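Local coordinates for putrescine aminotransferase (PDB 6GWI), which probably transfers amino groups from amines such as putrescine to carbonyl acceptors, using pyridoxal-5'-phosphate as its cofactor, at residues 144-149 and 224-229; 219-224 and 252-257; 229-234 and 374-379. All coordinates share one frame; numbering follows the deposited sequence.

Overall arrangement
Contacts 1 and 2 share the parallel sheet of the cofactor-binding domain, where strands 142-146 and 217-222 are neighbours and 252-255 follows. Contact 2 is wholly buried: regular backbone hydrogen bonds and apolar side chains give way at its end to two acidic residues at the cofactor. Contact 1, at the end of strand 142-146, is mostly buried but polar and bridged by two waters, with E147 at the surface. The loop after strand 217-222 runs through all three: P224 is common to contacts 1 and 2, G229 to 1 and 3. In contact 3, also buried but apolar, that loop reaches a separate antiparallel sheet without a hydrogen bond between the two segments.

Contact 1: 144-149 and 224-229; sequences IGRENA and PVQGAG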
loop_
_atom_site.group_PDB
_atom_site.type_symbol
_atom_site.label_atom_id
_atom_site.label_comp_id
_atom_site.label_asym_id
_atom_site.label_seq_id
_atom_site.Cartn_x
_atom_site.Cartn_y
_atom_site.Cartn_z
ATOM N N ILE B 144 -15.054 5.122 15.692
ATOM C CA ILE B 144 -15.646 3.938 16.300
ATOM C C ILE B 144 -15.680 2.835 15.250
ATOM O O ILE B 144 -16.371 2.952 14.233
ATOM C CB ILE B 144 -17.046 4.211 16.855
ATOM C CG1 ILE B 144 -16.992 5.307 17.918
ATOM C CG2 ILE B 144 -17.634 2.935 17.427
ATOM C CD1 ILE B 144 -18.344 5.865 18.281
ATOM N N GLY B 145 -14.917 1.767 15.493
ATOM C CA GLY B 145 -15.041 0.534 14.758
ATOM C C GLY B 145 -15.705 -0.547 15.591
ATOM O O GLY B 145 -16.277 -0.296 16.653
ATOM N N ARG B 146 -15.604 -1.775 15.096
ATOM C CA ARG B 146 -16.206 -2.915 15.767
ATOM C C ARG B 146 -15.155 -3.972 16.063
ATOM O O ARG B 146 -14.182 -4.139 15.320
ATOM C CB ARG B 146 -17.333 -3.527 14.926
ATOM C CG ARG B 146 -18.453 -2.541 14.620
ATOM C CD ARG B 146 -19.588 -3.165 13.819
ATOM N NE ARG B 146 -19.126 -3.761 12.569
ATOM C CZ ARG B 146 -19.930 -4.223 11.616
ATOM N NH1 ARG B 146 -21.247 -4.145 11.756
ATOM N NH2 ARG B 146 -19.415 -4.753 10.515
ATOM N N GLU B 147 -15.354 -4.664 17.180
ATOM C CA GLU B 147 -14.553 -5.838 17.489
ATOM C C GLU B 147 -14.691 -6.868 16.373
ATOM O O GLU B 147 -15.761 -7.033 15.780
ATOM C CB GLU B 147 -14.976 -6.419 18.837
ATOM C CG GLU B 147 -14.497 -5.583 20.025
ATOM C CD GLU B 147 -12.985 -5.654 20.207
ATOM O OE1 GLU B 147 -12.363 -6.594 19.661
ATOM O OE2 GLU B 147 -12.420 -4.791 20.912
ATOM N N ASN B 148 -13.583 -7.545 16.076
ATOM C CA ASN B 148 -13.498 -8.545 15.017
ATOM C C ASN B 148 -13.695 -7.948 13.627
ATOM O O ASN B 148 -13.961 -8.678 12.666
ATOM C CB ASN B 148 -14.498 -9.682 15.241
ATOM C CG ASN B 148 -14.168 -10.908 14.419
ATOM O OD1 ASN B 148 -13.001 -11.251 14.229
ATOM N ND2 ASN B 148 -15.199 -11.572 13.915
ATOM N N ALA B 149 -13.583 -6.630 13.497
ATOM C CA ALA B 149 -13.543 -6.015 12.183
ATOM C C ALA B 149 -12.134 -6.114 11.606
ATOM O O ALA B 149 -11.143 -6.223 12.333
ATOM C CB ALA B 149 -13.970 -4.549 12.248
ATOM N N PRO B 224 -19.943 -3.605 5.647
ATOM C CA PRO B 224 -21.367 -3.982 5.569
ATOM C C PRO B 224 -21.605 -5.411 6.022
ATOM O O PRO B 224 -22.535 -5.685 6.792
ATOM C CB PRO B 224 -21.704 -3.779 4.086
ATOM C CG PRO B 224 -20.723 -2.756 3.617
ATOM C CD PRO B 224 -19.453 -3.045 4.373
ATOM N N VAL B 225 -20.755 -6.325 5.565
ATOM C CA VAL B 225 -20.677 -7.691 6.064
ATOM C C VAL B 225 -19.215 -7.960 6.388
ATOM O O VAL B 225 -18.335 -7.674 5.568
ATOM C CB VAL B 225 -21.199 -8.711 5.034
ATOM C CG1 VAL B 225 -20.882 -10.127 5.477
ATOM C CG2 VAL B 225 -22.693 -8.536 4.830
ATOM N N GLN B 226 -18.955 -8.505 7.576
ATOM C CA GLN B 226 -17.588 -8.786 8.001
ATOM C C GLN B 226 -17.032 -9.979 7.229
ATOM O O GLN B 226 -17.627 -11.062 7.231
ATOM C CB GLN B 226 -17.559 -9.061 9.502
ATOM C CG GLN B 226 -17.850 -7.847 10.366
ATOM C CD GLN B 226 -18.287 -8.233 11.766
ATOM O OE1 GLN B 226 -19.482 -8.289 12.059
ATOM N NE2 GLN B 226 -17.323 -8.513 12.635
ATOM N N GLY B 227 -15.888 -9.783 6.574
ATOM C CA GLY B 227 -15.281 -10.824 5.767
ATOM C C GLY B 227 -14.267 -11.666 6.512
ATOM O O GLY B 227 -14.555 -12.804 6.896
ATOM N N ALA B 228 -13.065 -11.114 6.712
ATOM C CA ALA B 228 -11.990 -11.862 7.355
ATOM C C ALA B 228 -12.386 -12.344 8.742
ATOM O O ALA B 228 -11.882 -13.373 9.209
ATOM C CB ALA B 228 -10.730 -10.997 7.439
ATOM N N GLY B 229 -13.277 -11.616 9.415
ATOM C CA GLY B 229 -13.748 -12.019 10.725
ATOM C C GLY B 229 -14.685 -13.210 10.721
ATOM O O GLY B 229 -14.997 -13.723 11.802
HETATM O O HOH W 1 -22.365 -5.826 9.655
HETATM O O HOH W 2 -14.101 -9.077 9.685
#
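N148 and R146 face G229 and Q226 where strand 142-146 ends and the loop after its neighbour 217-222 comes back, in the large domain of a fold-type I PLP enzyme. R146 to A149 form a type II beta turn, and the loop closes against it. The close part is N148 against G229, with the Q226 side chain beside it. Asparagine suits the third position of the turn because it tolerates the positive phi of 65°, and glycine suits position 229 because its bare CA leaves room for N148 O. A water bridges that oxygen and G229 N, and Q226 NE2 reaches it weakly, at 3.4 Å. Q182 OE1 accepts from both Q226 NE2 and N148 ND2. The Q226 chain, extended beyond CG, lays CG 3.5 Å from R146 NH2. Its OE1 sits over one face of the guanidinium, 3.9 Å above the plane and offset toward the rim, with amide and guanidinium planes 42° apart. This buried oxygen has no hydrogen-bonding partner in the model, and the positive charge of R146 may partly compensate it.

The other side is looser. E147 is exposed, and R146 meets P224 only through water: at the edge of the guanidinium, in its plane, a water 2.9 Å from R146 NH1 passes the link on to P224 O. A bend at chi3 (-56°) swings the group toward the loop, where NH1 also bonds Y238 and NH2, weakly, E223 O. Direct and short by contrast, N148 ND2 donates to G229 O at 3.0 Å, with the oxygen close to the N148 amide plane and the donor tilted from the carbonyl plane.

Contact 2: 219-224 and 252-257; sequences AFIAEP and LLVADE. With PLP (pyridoxal-5'-phosphate), chain D.
I221 and V254 cross obliquely on one face of the sheet, their CG1 atoms 3.7 Å apart. With CG1 anti to the backbone N, I221 leans this branch across toward V254, whose own CG1, set the same way, points on away from it. Both residues are beta-branched, which suits a strand, and helix 117-134 packs upon this face. A219 continues the row, the small residue meeting the base of the leucine with its CB 4.0 Å from L252 CB. On the reverse face F220 and L253 lie side by side and point the same way, L253 CD1 meeting F220 CD2 at 3.9 Å, obliquely to the ring. A222 and A255 follow on that side; helix 238-248 packs on F220, A222 and L253.

That helix links the two strands in a beta-alpha-beta crossover, and they run parallel, 15° apart and 4.7 Å between axes. Their ladder runs F220 N to L252 O, V254 N to F220 O and A222 N to V254 O. The last rung is different: D256 N approaches A222 O at 3.0 Å from above the carbonyl plane, as the second strand turns into the loop that carries D256.

Here the side chains turn to the cofactor. D256 CG is anti to the backbone N (chi1 -173°), and this sends OD2 to within 2.8 Å of PLP N1, the aspartate-to-pyridine-nitrogen pairing of fold-type I enzymes. E223 comes at the ring methyl, its OE1 3.5 Å from PLP C2A. H151 and N121 also bond to D256 OD2, while Y150 N binds E223 OE2 and G227 N binds OE1. Behind E223 the rigid ring of P224, with no N-H to satisfy, lays CD 3.3 Å from D256 O and CG against E257 OE2, the two side chains crossing at about a right angle; the carboxylate is held by the amides of G270 and S271.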
loop_
_atom_site.group_PDB
_atom_site.type_symbol
_atom_site.label_atom_id
_atom_site.label_comp_id
_atom_site.label_asym_id
_atom_site.label_seq_id
_atom_site.Cartn_x
_atom_site.Cartn_y
_atom_site.Cartn_z
ATOM N N ALA B 219 -16.262 9.610 13.350
ATOM C CA ALA B 219 -16.772 8.684 12.350
ATOM C C ALA B 219 -17.036 7.315 12.955
ATOM O O ALA B 219 -16.442 6.929 13.967
ATOM C CB ALA B 219 -15.791 8.544 11.176
ATOM N N PHE B 220 -17.938 6.588 12.301
ATOM C CA PHE B 220 -18.177 5.167 12.526
ATOM C C PHE B 220 -17.753 4.416 11.271
ATOM O O PHE B 220 -18.145 4.790 10.160
ATOM C CB PHE B 220 -19.653 4.917 12.850
ATOM C CG PHE B 220 -20.049 3.463 12.874
ATOM C CD1 PHE B 220 -19.500 2.584 13.794
ATOM C CD2 PHE B 220 -21.000 2.985 11.988
ATOM C CE1 PHE B 220 -19.884 1.252 13.816
ATOM C CE2 PHE B 220 -21.386 1.659 12.007
ATOM C CZ PHE B 220 -20.828 0.791 12.922
ATOM N N ILE B 221 -16.924 3.390 11.441
ATOM C CA ILE B 221 -16.406 2.607 10.325
ATOM C C ILE B 221 -16.862 1.165 10.497
ATOM O O ILE B 221 -16.770 0.607 11.598
ATOM C CB ILE B 221 -14.869 2.703 10.231
ATOM C CG1 ILE B 221 -14.367 2.019 8.954
ATOM C CG2 ILE B 221 -14.211 2.082 11.460
ATOM C CD1 ILE B 221 -12.844 2.131 8.730
ATOM N N ALA B 222 -17.347 0.562 9.414
ATOM C CA ALA B 222 -17.825 -0.809 9.485
ATOM C C ALA B 222 -17.826 -1.441 8.102
ATOM O O ALA B 222 -18.083 -0.766 7.102
ATOM C CB ALA B 222 -19.236 -0.863 10.089
ATOM N N GLU B 223 -17.513 -2.734 8.056
ATOM C CA GLU B 223 -17.786 -3.537 6.869
ATOM C C GLU B 223 -19.288 -3.800 6.799
ATOM O O GLU B 223 -19.886 -4.168 7.816
ATOM C CB GLU B 223 -17.031 -4.868 6.928
ATOM C CG GLU B 223 -15.523 -4.757 7.149
ATOM C CD GLU B 223 -14.912 -6.054 7.666
ATOM O OE1 GLU B 223 -14.812 -7.034 6.895
ATOM O OE2 GLU B 223 -14.544 -6.099 8.858
ATOM N N PRO B 224 -19.943 -3.605 5.647
ATOM C CA PRO B 224 -21.367 -3.982 5.569
ATOM C C PRO B 224 -21.605 -5.411 6.022
ATOM O O PRO B 224 -22.535 -5.685 6.792
ATOM C CB PRO B 224 -21.704 -3.779 4.086
ATOM C CG PRO B 224 -20.723 -2.756 3.617
ATOM C CD PRO B 224 -19.453 -3.045 4.373
ATOM N N LEU B 252 -19.535 10.951 10.614
ATOM C CA LEU B 252 -19.348 10.404 9.279
ATOM C C LEU B 252 -19.511 8.889 9.300
ATOM O O LEU B 252 -19.151 8.215 10.271
ATOM C CB LEU B 252 -17.968 10.767 8.733
ATOM C CG LEU B 252 -17.666 12.253 8.552
ATOM C CD1 LEU B 252 -16.216 12.440 8.151
ATOM C CD2 LEU B 252 -18.580 12.870 7.506
ATOM N N LEU B 253 -20.019 8.350 8.196
ATOM C CA LEU B 253 -20.146 6.912 8.004
ATOM C C LEU B 253 -19.105 6.464 6.990
ATOM O O LEU B 253 -19.086 6.957 5.857
ATOM C CB LEU B 253 -21.547 6.535 7.523
ATOM C CG LEU B 253 -21.755 5.066 7.149
ATOM C CD1 LEU B 253 -21.507 4.153 8.325
ATOM C CD2 LEU B 253 -23.161 4.850 6.607
ATOM N N VAL B 254 -18.248 5.534 7.400
ATOM C CA VAL B 254 -17.283 4.898 6.511
ATOM C C VAL B 254 -17.716 3.449 6.338
ATOM O O VAL B 254 -17.687 2.663 7.293
ATOM C CB VAL B 254 -15.850 4.979 7.053
ATOM C CG1 VAL B 254 -14.875 4.343 6.062
ATOM C CG2 VAL B 254 -15.467 6.421 7.342
ATOM N N ALA B 255 -18.119 3.093 5.124
ATOM C CA ALA B 255 -18.445 1.716 4.772
ATOM C C ALA B 255 -17.227 1.118 4.074
ATOM O O ALA B 255 -16.886 1.524 2.958
ATOM C CB ALA B 255 -19.686 1.658 3.886
ATOM N N ASP B 256 -16.560 0.173 4.735
ATOM C CA ASP B 256 -15.380 -0.471 4.160
ATOM C C ASP B 256 -15.852 -1.516 3.155
ATOM O O ASP B 256 -16.343 -2.582 3.540
ATOM C CB ASP B 256 -14.515 -1.100 5.249
ATOM C CG ASP B 256 -13.187 -1.631 4.713
ATOM O OD1 ASP B 256 -13.091 -1.904 3.499
ATOM O OD2 ASP B 256 -12.239 -1.794 5.513
ATOM N N GLU B 257 -15.697 -1.208 1.866
ATOM C CA GLU B 257 -16.209 -2.027 0.775
ATOM C C GLU B 257 -15.123 -2.865 0.111
ATOM O O GLU B 257 -15.293 -3.301 -1.033
ATOM C CB GLU B 257 -16.883 -1.140 -0.274
ATOM C CG GLU B 257 -18.116 -0.421 0.215
ATOM C CD GLU B 257 -19.344 -1.305 0.198
ATOM O OE1 GLU B 257 -19.236 -2.481 -0.216
ATOM O OE2 GLU B 257 -20.423 -0.819 0.592
HETATM N N1 PLP D . -10.665 -3.828 4.497
HETATM C C2 PLP D . -11.299 -5.047 4.387
HETATM C C2A PLP D . -12.763 -5.161 4.719
HETATM C C3 PLP D . -10.582 -6.164 3.965
HETATM O O3 PLP D . -11.232 -7.366 3.862
HETATM C C4 PLP D . -9.224 -6.066 3.642
HETATM C C4A PLP D . -8.679 -7.031 2.621
HETATM C C5 PLP D . -8.598 -4.823 3.770
HETATM C C6 PLP D . -9.323 -3.714 4.194
HETATM C C5A PLP D . -7.128 -4.643 3.454
HETATM O O4P PLP D . -6.880 -4.612 2.068
HETATM P P PLP D . -5.372 -4.863 1.558
HETATM O O1P PLP D . -4.463 -3.817 2.161
HETATM O O2P PLP D . -5.346 -4.794 0.050
HETATM O O3P PLP D . -4.927 -6.230 2.006
#

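Contact 3: 229-234 and 374-379; sequences GGAIMP and GLMGAL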
loop_
_atom_site.group_PDB
_atom_site.type_symbol
_atom_site.label_atom_id
_atom_site.label_comp_id
_atom_site.label_asym_id
_atom_site.label_seq_id
_atom_site.Cartn_x
_atom_site.Cartn_y
_atom_site.Cartn_z
ATOM N N GLY B 229 -13.277 -11.616 9.415
ATOM C CA GLY B 229 -13.748 -12.019 10.725
ATOM C C GLY B 229 -14.685 -13.210 10.721
ATOM O O GLY B 229 -14.997 -13.723 11.802
ATOM N N GLY B 230 -15.140 -13.656 9.549
ATOM C CA GLY B 230 -15.889 -14.894 9.467
ATOM C C GLY B 230 -17.167 -14.857 8.651
ATOM O O GLY B 230 -18.099 -15.614 8.937
ATOM N N ALA B 231 -17.230 -13.995 7.638
ATOM C CA ALA B 231 -18.401 -13.884 6.767
ATOM C C ALA B 231 -19.682 -13.778 7.594
ATOM O O ALA B 231 -20.609 -14.580 7.474
ATOM C CB ALA B 231 -18.476 -15.063 5.794
ATOM N N ILE B 232 -19.711 -12.764 8.449
ATOM C CA ILE B 232 -20.768 -12.593 9.437
ATOM C C ILE B 232 -21.766 -11.592 8.871
ATOM O O ILE B 232 -21.543 -10.380 8.913
ATOM C CB ILE B 232 -20.208 -12.131 10.786
ATOM C CG1 ILE B 232 -19.156 -13.129 11.274
ATOM C CG2 ILE B 232 -21.331 -11.978 11.804
ATOM C CD1 ILE B 232 -18.452 -12.705 12.526
ATOM N N MET B 233 -22.865 -12.094 8.335
ATOM C CA MET B 233 -23.956 -11.218 7.930
ATOM C C MET B 233 -24.755 -10.808 9.162
ATOM O O MET B 233 -25.120 -11.670 9.970
ATOM C CB MET B 233 -24.861 -11.916 6.922
ATOM C CG MET B 233 -24.127 -12.395 5.681
ATOM S SD MET B 233 -24.030 -14.191 5.583
ATOM C CE MET B 233 -22.722 -14.402 4.377
ATOM N N PRO B 234 -25.038 -9.523 9.350
ATOM C CA PRO B 234 -25.765 -9.099 10.545
ATOM C C PRO B 234 -27.240 -9.432 10.426
ATOM O O PRO B 234 -27.736 -9.708 9.323
ATOM C CB PRO B 234 -25.536 -7.582 10.576
ATOM C CG PRO B 234 -25.415 -7.212 9.141
ATOM C CD PRO B 234 -24.734 -8.382 8.461
ATOM N N GLY B 374 -25.375 -13.452 -1.625
ATOM C CA GLY B 374 -24.644 -13.415 -2.878
ATOM C C GLY B 374 -23.763 -14.643 -2.984
ATOM O O GLY B 374 -24.224 -15.776 -2.816
ATOM N N LEU B 375 -22.478 -14.436 -3.264
ATOM C CA LEU B 375 -21.506 -15.526 -3.305
ATOM C C LEU B 375 -20.510 -15.431 -2.149
ATOM O O LEU B 375 -19.309 -15.650 -2.316
ATOM C CB LEU B 375 -20.787 -15.556 -4.651
ATOM C CG LEU B 375 -21.664 -16.029 -5.820
ATOM C CD1 LEU B 375 -20.939 -15.871 -7.148
ATOM C CD2 LEU B 375 -22.126 -17.477 -5.641
ATOM N N MET B 376 -21.014 -15.115 -0.958
ATOM C CA MET B 376 -20.287 -15.274 0.294
ATOM C C MET B 376 -21.089 -16.236 1.158
ATOM O O MET B 376 -22.303 -16.068 1.306
ATOM C CB MET B 376 -20.102 -13.940 1.022
ATOM C CG MET B 376 -19.275 -14.036 2.307
ATOM S SD MET B 376 -19.195 -12.496 3.256
ATOM C CE MET B 376 -18.556 -11.354 2.032
ATOM N N GLY B 377 -20.420 -17.235 1.726
ATOM C CA GLY B 377 -21.101 -18.225 2.532
ATOM C C GLY B 377 -20.244 -18.654 3.704
ATOM O O GLY B 377 -19.021 -18.496 3.702
ATOM N N ALA B 378 -20.916 -19.201 4.714
ATOM C CA ALA B 378 -20.230 -19.672 5.908
ATOM C C ALA B 378 -20.979 -20.849 6.512
ATOM O O ALA B 378 -22.200 -20.968 6.378
ATOM C CB ALA B 378 -20.089 -18.554 6.948
ATOM N N LEU B 379 -20.222 -21.722 7.178
ATOM C CA LEU B 379 -20.764 -22.801 7.990
ATOM C C LEU B 379 -20.241 -22.676 9.415
ATOM O O LEU B 379 -19.089 -22.283 9.631
ATOM C CB LEU B 379 -20.375 -24.182 7.454
ATOM C CG LEU B 379 -20.649 -24.523 5.992
ATOM C CD1 LEU B 379 -19.979 -25.845 5.647
ATOM C CD2 LEU B 379 -22.144 -24.584 5.709
#
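The loop carrying A231 and M233 passes strand 376-379 steeply, the line from G230 to M233 lying 113° from that of M376 to A378, and the nearest CA pair, A231 and A378, stands 6.1 Å apart. No hydrogen bond joins the two segments. A231 turns its methyl to the strand, where CB finds M376 SD at 3.7 Å and A378 CB at 4.0 Å. Alanine suits both places: each methyl fills the short gap without forcing loop and strand apart. G230 just before it has backbone angles, with phi at 133°, that only a residue lacking CB takes up comfortably.

The strand belongs to the antiparallel sheet of the C-terminal part of the chain, where 367-373 and 376-381 form a beta hairpin with G374 at its turn, in the positive-phi region open to glycine. The contact therefore joins a loop of the cofactor-binding domain to this second sheet. R371, on the partner strand of the hairpin, adds a polar tie by bonding G230 O and A231 O.

The two methionines slide past each other in opposite directions. M376, with CG anti to its backbone N (chi1 -177°), runs out across the A231 methyl, CG and SD both 3.7 Å from A231 CB, and bends only at chi3; SD also touches V225 CG1. M233, bent at chi2, brings its tip back to the strand, with CE 4.0 Å from M376 CG. Its flexible, unbranched chain lets that methyl reach the strand and settle 3.5 Å from M376 O.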